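Long-range contact in MS5a (Brassica napus, PDB 6L77), which is a meiosis-related protein with cystatin-like folds that appears to enhance papain activity, though its molecular function in the plant is not settled: residues F102-D107 / R209-P214. Residues are numbered along the deposited sequence; the frame is centred on the assembly and turned at random.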
loop_
_atom_site.group_PDB
_atom_site.type_symbol
_atom_site.label_atom_id
_atom_site.label_comp_id
_atom_site.label_asym_id
_atom_site.label_seq_id
_atom_site.Cartn_x
_atom_site.Cartn_y
_atom_site.Cartn_z
ATOM N N PHE A 102 -12.033 -10.558 5.339
ATOM C CA PHE A 102 -10.853 -11.123 4.697
ATOM C C PHE A 102 -9.623 -10.503 5.338
ATOM O O PHE A 102 -9.455 -9.283 5.286
ATOM C CB PHE A 102 -10.885 -10.855 3.190
ATOM C CG PHE A 102 -9.654 -11.318 2.463
ATOM C CD1 PHE A 102 -9.408 -12.668 2.287
ATOM C CD2 PHE A 102 -8.747 -10.399 1.955
ATOM C CE1 PHE A 102 -8.269 -13.095 1.619
ATOM C CE2 PHE A 102 -7.625 -10.819 1.279
ATOM C CZ PHE A 102 -7.385 -12.167 1.113
ATOM N N PHE A 103 -8.771 -11.325 5.944
ATOM C CA PHE A 103 -7.563 -10.792 6.560
ATOM C C PHE A 103 -6.446 -11.823 6.455
ATOM O O PHE A 103 -6.648 -12.950 6.004
ATOM C CB PHE A 103 -7.798 -10.395 8.017
ATOM C CG PHE A 103 -8.290 -11.523 8.870
ATOM C CD1 PHE A 103 -7.398 -12.411 9.454
ATOM C CD2 PHE A 103 -9.647 -11.712 9.068
ATOM C CE1 PHE A 103 -7.854 -13.461 10.225
ATOM C CE2 PHE A 103 -10.108 -12.758 9.847
ATOM C CZ PHE A 103 -9.212 -13.633 10.425
ATOM N N ASP A 104 -5.261 -11.411 6.889
ATOM C CA ASP A 104 -4.030 -12.178 6.745
ATOM C C ASP A 104 -3.523 -12.485 8.141
ATOM O O ASP A 104 -3.271 -11.565 8.928
ATOM C CB ASP A 104 -2.996 -11.383 5.947
ATOM C CG ASP A 104 -1.623 -12.044 5.910
ATOM O OD1 ASP A 104 -1.458 -13.172 6.422
ATOM O OD2 ASP A 104 -0.695 -11.415 5.369
ATOM N N ALA A 105 -3.377 -13.769 8.451
ATOM C CA ALA A 105 -2.982 -14.178 9.784
ATOM C C ALA A 105 -1.600 -14.805 9.836
ATOM O O ALA A 105 -1.195 -15.280 10.902
ATOM C CB ALA A 105 -4.014 -15.156 10.360
ATOM N N LYS A 106 -0.858 -14.821 8.736
ATOM C CA LYS A 106 0.393 -15.562 8.734
ATOM C C LYS A 106 1.574 -14.620 8.953
ATOM O O LYS A 106 1.549 -13.453 8.553
ATOM C CB LYS A 106 0.549 -16.384 7.445
ATOM C CG LYS A 106 1.337 -15.766 6.306
ATOM C CD LYS A 106 0.435 -15.101 5.262
ATOM C CE LYS A 106 -0.892 -15.835 5.040
ATOM N NZ LYS A 106 -1.950 -14.894 4.524
ATOM N N ASP A 107 2.586 -15.136 9.655
ATOM C CA ASP A 107 3.731 -14.334 10.071
ATOM C C ASP A 107 4.405 -13.672 8.874
ATOM O O ASP A 107 4.425 -14.210 7.765
ATOM C CB ASP A 107 4.756 -15.205 10.812
ATOM C CG ASP A 107 4.268 -15.677 12.173
ATOM O OD1 ASP A 107 3.244 -15.161 12.669
ATOM O OD2 ASP A 107 4.919 -16.572 12.750
ATOM N N ARG A 209 3.059 -7.426 3.181
ATOM C CA ARG A 209 2.416 -8.478 2.407
ATOM C C ARG A 209 1.060 -7.992 1.908
ATOM O O ARG A 209 0.215 -7.561 2.701
ATOM C CB ARG A 209 2.237 -9.762 3.215
ATOM C CG ARG A 209 1.685 -10.885 2.342
ATOM C CD ARG A 209 1.368 -12.141 3.134
ATOM N NE ARG A 209 2.566 -12.757 3.687
ATOM C CZ ARG A 209 2.873 -12.786 4.982
ATOM N NH1 ARG A 209 2.057 -12.246 5.885
ATOM N NH2 ARG A 209 3.994 -13.380 5.378
ATOM N N ARG A 210 0.860 -8.063 0.598
ATOM C CA ARG A 210 -0.440 -7.850 -0.019
ATOM C C ARG A 210 -1.047 -9.206 -0.356
ATOM O O ARG A 210 -0.468 -9.977 -1.130
ATOM C CB ARG A 210 -0.322 -7.004 -1.291
ATOM C CG ARG A 210 -1.679 -6.741 -1.966
ATOM C CD ARG A 210 -1.544 -6.769 -3.498
ATOM N NE ARG A 210 -0.750 -5.645 -3.995
ATOM C CZ ARG A 210 -0.110 -5.626 -5.163
ATOM N NH1 ARG A 210 -0.151 -6.683 -5.968
ATOM N NH2 ARG A 210 0.572 -4.543 -5.526
ATOM N N THR A 211 -2.216 -9.490 0.197
ATOM C CA THR A 211 -2.953 -10.677 -0.196
ATOM C C THR A 211 -4.274 -10.233 -0.802
ATOM O O THR A 211 -4.871 -9.247 -0.358
ATOM C CB THR A 211 -3.161 -11.632 0.990
ATOM O OG1 THR A 211 -3.813 -10.943 2.055
ATOM C CG2 THR A 211 -1.821 -12.110 1.488
ATOM N N VAL A 212 -4.692 -10.932 -1.853
ATOM C CA VAL A 212 -5.852 -10.561 -2.655
ATOM C C VAL A 212 -6.820 -11.734 -2.631
ATOM O O VAL A 212 -6.427 -12.871 -2.914
ATOM C CB VAL A 212 -5.453 -10.204 -4.102
ATOM C CG1 VAL A 212 -6.674 -9.747 -4.900
ATOM C CG2 VAL A 212 -4.375 -9.110 -4.113
ATOM N N GLU A 213 -8.074 -11.461 -2.299
ATOM C CA GLU A 213 -9.068 -12.527 -2.216
ATOM C C GLU A 213 -9.449 -12.967 -3.625
ATOM O O GLU A 213 -9.834 -12.125 -4.444
ATOM C CB GLU A 213 -10.302 -12.039 -1.448
ATOM C CG GLU A 213 -11.089 -13.139 -0.743
ATOM C CD GLU A 213 -11.825 -14.068 -1.697
ATOM O OE1 GLU A 213 -11.975 -15.266 -1.364
ATOM O OE2 GLU A 213 -12.250 -13.611 -2.780
ATOM N N PRO A 214 -9.389 -14.270 -3.934
ATOM C CA PRO A 214 -9.464 -14.702 -5.345
ATOM C C PRO A 214 -10.713 -14.270 -6.102
ATOM O O PRO A 214 -10.621 -13.975 -7.299
ATOM C CB PRO A 214 -9.375 -16.230 -5.237
ATOM C CG PRO A 214 -8.595 -16.462 -3.993
ATOM C CD PRO A 214 -9.027 -15.381 -3.037
HETATM O O HOH W 1 -4.550 -13.322 3.639
HETATM O O HOH W 2 -1.701 -9.571 3.625
#
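A salt-bridge network of Asp104, Lys106 and Arg209 fastens the loop between strand 82-88 and helix 115-119 onto strand 201-212 of the antiparallel sheet. Arg209 suits the place because one guanidinium can serve several acceptors. Its NH1 donates to Asp104 OD2 at 2.9 Å, nearly straight at 162°, close to the guanidinium plane and on the syn lone pair of the carboxylate. Arg209 NH1 also donates to Lys106 O, 3.0 Å away, in a more bent bond. Arg209 NH2 donates to Asp107 O at 2.6 Å. Lys106 folds back at chi2 and chi3, and its CD lies over a face of the guanidinium, 3.3 Å from Arg209 NH1; lysine suits this place because its aliphatic chain packs there while its ammonium still reaches Asp104. An alanine in place of Arg209 would probably leave the Asp104 carboxylate without one of its two cationic partners and the carbonyls of Lys106 and Asp107 without this donor.

Asp104 suits its position because its two oxygens divide the work: OD1 closes an Asx turn by accepting from Lys106 N, and Lys106 NZ meets OD1 from the other face of the carboxylate at 2.6 Å. Within the cystatin-like fold, strand 201-212 pairs with strand 219-227, whose Cys220 is touched by Phe102, Asp104 and Thr211. The short hydroxyl side chain of Thr211 meets the loop through water, at Phe103 O and at Asp104 OD2. At the Glu213 end, Phe102 has CG anti to the backbone N (chi1 176°). Its flat ring offers a broad face to the methylenes of Glu213, whose CB makes a CH-pi contact 3.7 Å above the ring centre. Glu213 OE2 accepts from Thr215 N and Thr216 N.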